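Local structure of flap endonuclease 1 (Desulfurococcus amylolyticus, 3ORY) at residues I19-L30 with K220-L229. The protein is a structure-specific nuclease of the XPG family that probably cleaves 5' flaps from branched DNA during replication and repair. Sequence-based numbering, arbitrary orientation.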
loop_
_atom_site.group_PDB
_atom_site.type_symbol
_atom_site.label_atom_id
_atom_site.label_comp_id
_atom_site.label_asym_id
_atom_site.label_seq_id
_atom_site.Cartn_x
_atom_site.Cartn_y
_atom_site.Cartn_z
ATOM N N ILE A 19 -0.856 -15.120 -7.948
ATOM C CA ILE A 19 -2.240 -15.237 -7.477
ATOM C C ILE A 19 -3.138 -15.873 -8.557
ATOM O O ILE A 19 -3.321 -15.289 -9.617
ATOM C CB ILE A 19 -2.853 -13.877 -7.063
ATOM C CG1 ILE A 19 -1.957 -13.129 -6.050
ATOM C CG2 ILE A 19 -4.271 -14.083 -6.527
ATOM C CD1 ILE A 19 -1.717 -13.867 -4.722
ATOM N N PRO A 20 -3.709 -17.062 -8.279
ATOM C CA PRO A 20 -4.597 -17.663 -9.281
ATOM C C PRO A 20 -5.948 -16.946 -9.351
ATOM O O PRO A 20 -6.383 -16.330 -8.367
ATOM C CB PRO A 20 -4.774 -19.110 -8.809
ATOM C CG PRO A 20 -4.255 -19.170 -7.399
ATOM C CD PRO A 20 -3.656 -17.838 -7.026
ATOM N N GLY A 21 -6.587 -17.028 -10.522
ATOM C CA GLY A 21 -7.893 -16.420 -10.773
ATOM C C GLY A 21 -8.961 -16.767 -9.755
ATOM O O GLY A 21 -9.744 -15.903 -9.354
ATOM N N GLU A 22 -8.988 -18.026 -9.326
ATOM C CA GLU A 22 -9.991 -18.497 -8.365
ATOM C C GLU A 22 -9.853 -17.865 -6.974
ATOM O O GLU A 22 -10.784 -17.923 -6.168
ATOM C CB GLU A 22 -9.950 -20.021 -8.227
ATOM C CG GLU A 22 -10.205 -20.796 -9.515
ATOM C CD GLU A 22 -8.921 -21.223 -10.226
ATOM O OE1 GLU A 22 -7.944 -20.431 -10.275
ATOM O OE2 GLU A 22 -8.904 -22.366 -10.744
ATOM N N ALA A 23 -8.692 -17.270 -6.703
ATOM C CA ALA A 23 -8.393 -16.696 -5.385
ATOM C C ALA A 23 -8.702 -15.195 -5.271
ATOM O O ALA A 23 -8.741 -14.643 -4.164
ATOM C CB ALA A 23 -6.935 -16.980 -5.009
ATOM N N LYS A 24 -8.919 -14.539 -6.410
ATOM C CA LYS A 24 -9.249 -13.116 -6.420
ATOM C C LYS A 24 -10.644 -12.854 -6.981
ATOM O O LYS A 24 -11.089 -13.533 -7.906
ATOM C CB LYS A 24 -8.190 -12.292 -7.163
ATOM C CG LYS A 24 -7.856 -12.783 -8.551
ATOM C CD LYS A 24 -6.574 -12.141 -9.073
ATOM C CE LYS A 24 -6.056 -12.927 -10.282
ATOM N NZ LYS A 24 -4.813 -12.340 -10.838
ATOM N N THR A 25 -11.334 -11.887 -6.386
ATOM C CA THR A 25 -12.639 -11.454 -6.867
ATOM C C THR A 25 -12.539 -9.989 -7.251
ATOM O O THR A 25 -12.196 -9.151 -6.411
ATOM C CB THR A 25 -13.720 -11.621 -5.786
ATOM O OG1 THR A 25 -13.767 -12.985 -5.373
ATOM C CG2 THR A 25 -15.084 -11.223 -6.311
ATOM N N VAL A 26 -12.819 -9.687 -8.514
ATOM C CA VAL A 26 -12.875 -8.302 -8.978
ATOM C C VAL A 26 -14.089 -7.606 -8.339
ATOM O O VAL A 26 -15.203 -8.133 -8.365
ATOM C CB VAL A 26 -12.907 -8.215 -10.529
ATOM C CG1 VAL A 26 -13.020 -6.773 -10.999
ATOM C CG2 VAL A 26 -11.657 -8.856 -11.125
ATOM N N ILE A 27 -13.849 -6.451 -7.724
ATOM C CA ILE A 27 -14.915 -5.639 -7.153
ATOM C C ILE A 27 -15.223 -4.583 -8.197
ATOM O O ILE A 27 -14.345 -3.788 -8.547
ATOM C CB ILE A 27 -14.486 -4.970 -5.803
ATOM C CG1 ILE A 27 -14.018 -6.011 -4.774
ATOM C CG2 ILE A 27 -15.604 -4.097 -5.236
ATOM C CD1 ILE A 27 -15.037 -7.102 -4.442
ATOM N N GLU A 28 -16.456 -4.585 -8.710
ATOM C CA GLU A 28 -16.818 -3.720 -9.842
ATOM C C GLU A 28 -16.622 -2.230 -9.575
ATOM O O GLU A 28 -16.101 -1.508 -10.432
ATOM C CB GLU A 28 -18.225 -4.021 -10.369
ATOM C CG GLU A 28 -18.318 -5.344 -11.148
ATOM C CD GLU A 28 -17.133 -5.599 -12.102
ATOM O OE1 GLU A 28 -16.708 -4.671 -12.830
ATOM O OE2 GLU A 28 -16.632 -6.744 -12.130
ATOM N N ASP A 29 -17.027 -1.782 -8.387
ATOM C CA ASP A 29 -16.665 -0.449 -7.879
ATOM C C ASP A 29 -16.677 -0.420 -6.350
ATOM O O ASP A 29 -17.150 -1.356 -5.702
ATOM C CB ASP A 29 -17.578 0.651 -8.454
ATOM C CG ASP A 29 -19.067 0.327 -8.316
ATOM O OD1 ASP A 29 -19.434 -0.604 -7.558
ATOM O OD2 ASP A 29 -19.877 1.013 -8.981
ATOM N N LEU A 30 -16.164 0.667 -5.788
ATOM C CA LEU A 30 -16.102 0.860 -4.341
ATOM C C LEU A 30 -17.419 0.579 -3.599
ATOM O O LEU A 30 -17.397 0.031 -2.498
ATOM C CB LEU A 30 -15.600 2.276 -4.038
ATOM C CG LEU A 30 -14.119 2.577 -3.768
ATOM C CD1 LEU A 30 -13.157 1.641 -4.477
ATOM C CD2 LEU A 30 -13.807 4.031 -4.121
ATOM N N LYS A 220 -9.499 -1.661 -11.048
ATOM C CA LYS A 220 -10.600 -2.001 -10.144
ATOM C C LYS A 220 -10.088 -2.625 -8.844
ATOM O O LYS A 220 -9.073 -3.317 -8.850
ATOM C CB LYS A 220 -11.572 -2.972 -10.825
ATOM C CG LYS A 220 -12.349 -2.366 -11.994
ATOM C CD LYS A 220 -13.166 -3.428 -12.708
ATOM C CE LYS A 220 -13.938 -2.849 -13.891
ATOM N NZ LYS A 220 -14.471 -3.941 -14.760
ATOM N N PRO A 221 -10.796 -2.398 -7.727
ATOM C CA PRO A 221 -10.370 -3.069 -6.500
ATOM C C PRO A 221 -10.574 -4.576 -6.619
ATOM O O PRO A 221 -11.425 -5.023 -7.394
ATOM C CB PRO A 221 -11.299 -2.490 -5.427
ATOM C CG PRO A 221 -11.919 -1.279 -6.047
ATOM C CD PRO A 221 -11.986 -1.559 -7.510
ATOM N N GLU A 222 -9.781 -5.343 -5.876
ATOM C CA GLU A 222 -9.890 -6.802 -5.881
ATOM C C GLU A 222 -9.764 -7.379 -4.473
ATOM O O GLU A 222 -8.960 -6.900 -3.658
ATOM C CB GLU A 222 -8.863 -7.433 -6.827
ATOM C CG GLU A 222 -7.405 -7.236 -6.425
ATOM C CD GLU A 222 -6.412 -7.787 -7.444
ATOM O OE1 GLU A 222 -6.805 -8.063 -8.593
ATOM O OE2 GLU A 222 -5.225 -7.937 -7.091
ATOM N N LEU A 223 -10.583 -8.389 -4.196
ATOM C CA LEU A 223 -10.567 -9.086 -2.920
ATOM C C LEU A 223 -9.787 -10.390 -3.046
ATOM O O LEU A 223 -10.026 -11.181 -3.958
ATOM C CB LEU A 223 -11.998 -9.376 -2.448
ATOM C CG LEU A 223 -12.202 -10.351 -1.276
ATOM C CD1 LEU A 223 -11.714 -9.744 0.034
ATOM C CD2 LEU A 223 -13.668 -10.771 -1.162
ATOM N N ILE A 224 -8.846 -10.604 -2.133
ATOM C CA ILE A 224 -8.143 -11.879 -2.058
ATOM C C ILE A 224 -8.358 -12.477 -0.680
ATOM O O ILE A 224 -8.063 -11.845 0.338
ATOM C CB ILE A 224 -6.634 -11.727 -2.343
ATOM C CG1 ILE A 224 -6.414 -11.180 -3.749
ATOM C CG2 ILE A 224 -5.900 -13.072 -2.143
ATOM C CD1 ILE A 224 -5.117 -10.424 -3.909
ATOM N N GLU A 225 -8.870 -13.700 -0.647
ATOM C CA GLU A 225 -9.101 -14.380 0.617
ATOM C C GLU A 225 -7.967 -15.363 0.876
ATOM O O GLU A 225 -7.594 -16.127 -0.010
ATOM C CB GLU A 225 -10.467 -15.080 0.609
ATOM C CG GLU A 225 -11.641 -14.099 0.469
ATOM C CD GLU A 225 -12.963 -14.786 0.171
ATOM O OE1 GLU A 225 -13.149 -15.268 -0.972
ATOM O OE2 GLU A 225 -13.820 -14.829 1.076
ATOM N N LEU A 226 -7.426 -15.327 2.094
ATOM C CA LEU A 226 -6.241 -16.106 2.453
ATOM C C LEU A 226 -6.422 -17.617 2.311
ATOM O O LEU A 226 -5.703 -18.259 1.545
ATOM C CB LEU A 226 -5.785 -15.794 3.881
ATOM C CG LEU A 226 -4.581 -16.563 4.441
ATOM C CD1 LEU A 226 -3.319 -16.405 3.556
ATOM C CD2 LEU A 226 -4.291 -16.121 5.873
ATOM N N ASP A 227 -7.356 -18.184 3.075
ATOM C CA ASP A 227 -7.470 -19.645 3.113
ATOM C C ASP A 227 -7.786 -20.187 1.698
ATOM O O ASP A 227 -7.255 -21.217 1.290
ATOM C CB ASP A 227 -8.437 -20.127 4.224
ATOM C CG ASP A 227 -7.790 -20.116 5.651
ATOM O OD1 ASP A 227 -6.555 -19.943 5.807
ATOM O OD2 ASP A 227 -8.531 -20.278 6.648
ATOM N N LYS A 228 -8.573 -19.436 0.934
ATOM C CA LYS A 228 -8.848 -19.725 -0.481
ATOM C C LYS A 228 -7.593 -19.693 -1.371
ATOM O O LYS A 228 -7.384 -20.578 -2.218
ATOM C CB LYS A 228 -9.852 -18.703 -0.994
ATOM C CG LYS A 228 -10.816 -19.197 -2.038
ATOM C CD LYS A 228 -11.944 -18.188 -2.164
ATOM C CE LYS A 228 -13.018 -18.641 -3.134
ATOM N NZ LYS A 228 -13.981 -17.527 -3.352
ATOM N N LEU A 229 -6.773 -18.655 -1.190
ATOM C CA LEU A 229 -5.475 -18.554 -1.858
ATOM C C LEU A 229 -4.585 -19.766 -1.566
ATOM O O LEU A 229 -3.957 -20.328 -2.466
ATOM C CB LEU A 229 -4.758 -17.263 -1.425
ATOM C CG LEU A 229 -3.303 -17.052 -1.865
ATOM C CD1 LEU A 229 -3.173 -17.015 -3.402
ATOM C CD2 LEU A 229 -2.750 -15.763 -1.255
#
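Leu-229 meets Ile-19, Pro-20 and Ala-23 in an apolar patch at one end of the contact. Its CD1 lies 3.7 Å from Ile-19 CD1, and the two side chains cross at about a right angle. Leu-229 CG is anti to the backbone N (chi1 172°), which brings CD1 to the Pro-20 ring as well. Ala-23 CB rests on Leu-229 CA at 3.8 Å. At the other end, Pro-221 packs against Ile-27, and its CG touches Leu-30 CD1 at 3.5 Å.

Between these ends, strands 24-26 and 222-225 run antiparallel. Thr-25 and Leu-223 form a hydrogen-bonded pair: Thr-25 N donates to Leu-223 O (2.8 Å), and Leu-223 N returns a nearly straight bond to Thr-25 O (169° at the hydrogen). Ile-27 N continues the ladder to Pro-221 O. Lys-24 and Ile-224 put their side chains on the same face as Val-26 and Glu-222.

At the polar edge, extended Lys-220 passes Val-26 CG1 and sends NZ to the syn lone pair of Glu-28 OE1, a 3.0 Å salt bridge. Glu-28 bends back at chi2 (-42°) to meet it. Glu-222 instead pairs with Arg-200.

The ladder adds strand 24-26 to strand 216-225, which is interrupted by a bulge or short loop and also pairs antiparallel with strands 206-209 and 197-200. This joins the XPG N-terminal and I-region sequences. Leu-191 of helix 189-192 packs on Ile-224 and Leu-229, and Pro-20 reaches helix 226-233.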